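Local structure of glycogen accumulation regulator GarA (Mycobacterium tuberculosis, 6I2P) at residues 111-114 and 115-118. The protein probably controls glycogen accumulation and central metabolism through an FHA domain, a module that recognises phosphothreonine in partner proteins. Residues are numbered along the deposited sequence; the frame is centred on the assembly and turned at random.
Sequences VVDV and GSLN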
# COMPACT_ATOMS: atom_id res chain seq x y z
N VAL C 111 -7.22 14.94 -21.47
CA VAL C 111 -6.69 13.68 -20.94
C VAL C 111 -7.83 12.65 -20.95
O VAL C 111 -8.98 12.99 -20.68
CB VAL C 111 -5.96 13.79 -19.56
CG1 VAL C 111 -6.90 14.25 -18.45
CG2 VAL C 111 -5.27 12.48 -19.18
N VAL C 112 -7.50 11.40 -21.29
CA VAL C 112 -8.46 10.32 -21.31
C VAL C 112 -7.85 9.07 -20.67
O VAL C 112 -6.72 8.69 -21.00
CB VAL C 112 -9.05 10.08 -22.73
CG1 VAL C 112 -8.01 9.53 -23.70
CG2 VAL C 112 -10.29 9.21 -22.68
N ASP C 113 -8.60 8.43 -19.75
CA ASP C 113 -8.16 7.20 -19.10
C ASP C 113 -8.56 6.08 -20.02
O ASP C 113 -9.73 5.98 -20.41
CB ASP C 113 -8.81 7.04 -17.72
CG ASP C 113 -8.27 5.84 -16.96
OD1 ASP C 113 -8.75 4.72 -17.22
OD2 ASP C 113 -7.39 6.04 -16.09
N VAL C 114 -7.59 5.25 -20.41
CA VAL C 114 -7.81 4.16 -21.36
C VAL C 114 -8.13 2.81 -20.66
O VAL C 114 -8.22 1.78 -21.33
CB VAL C 114 -6.67 4.04 -22.41
CG1 VAL C 114 -6.59 5.30 -23.28
CG2 VAL C 114 -5.31 3.72 -21.76
N GLY C 115 -8.35 2.85 -19.35
CA GLY C 115 -8.69 1.66 -18.56
C GLY C 115 -7.63 1.26 -17.55
O GLY C 115 -7.17 0.12 -17.55
N SER C 116 -7.23 2.20 -16.69
CA SER C 116 -6.23 1.91 -15.66
C SER C 116 -6.87 1.29 -14.41
O SER C 116 -8.10 1.26 -14.29
CB SER C 116 -5.46 3.18 -15.30
OG SER C 116 -6.29 4.08 -14.59
N LEU C 117 -6.02 0.81 -13.49
CA LEU C 117 -6.41 0.21 -12.22
C LEU C 117 -6.77 1.27 -11.17
O LEU C 117 -7.79 1.15 -10.50
CB LEU C 117 -5.25 -0.70 -11.71
CG LEU C 117 -5.40 -1.35 -10.32
CD1 LEU C 117 -6.54 -2.35 -10.29
CD2 LEU C 117 -4.10 -1.97 -9.87
N ASN C 118 -5.92 2.30 -11.02
CA ASN C 118 -6.09 3.33 -9.99
C ASN C 118 -6.71 4.66 -10.49
O ASN C 118 -6.97 5.55 -9.68
CB ASN C 118 -4.77 3.56 -9.26
CG ASN C 118 -4.21 2.30 -8.63
OD1 ASN C 118 -4.86 1.61 -7.82
ND2 ASN C 118 -2.99 1.94 -8.99
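An Asx turn at Asp113, extended by a hydroxyl–carboxylate bond to Ser116, carries the chain out of strand 108-113 and into the loop that leads to strand 120-122 of the FHA domain. It illustrates how a single carboxylate can brace the bend by which a chain leaves its strand. CG of Asp113 lies anti to the backbone N (chi1 -174°), which swings the carboxylate forward beside the peptides that follow. There OD1 accepts two backbone donors. Gly115 N, 2.9 Å from Asp113 OD1, closes the Asx turn from well above the carboxylate plane; Ser116 N, 3.0 Å from the same oxygen, approaches more nearly in that plane, on the syn side, with a straighter N-H...O angle of 164°. Both donors come from the same face of the carboxylate. The second oxygen works separately: Ser116 OG donates to the syn lone pair of Asp113 OD2 across 2.7 Å. With OG between the serine's own N and carbonyl carbon (chi1 70°), the hydroxyl lies on the carboxylate's side. Ser116 thus holds both oxygens, OD1 through its N and OD2 through its OG, which limits rotation of the carboxylate. Gly115 adopts a positive phi, a conformation that glycine takes easily because it has no side chain to meet the preceding carbonyl. Beyond the turn, Thr120 OG1 also bonds Asp113 OD2, linking the strand end to strand 120-122, while Leu117 N bonds Ser96 OG. Asn118 meets the backbone of another protein chain through its amide, and also packs against a modified side chain there. The carboxylate-bound turn thus belongs to the ligand-binding edge of the FHA β-sandwich, where loops between strands present the residues that hold the partner.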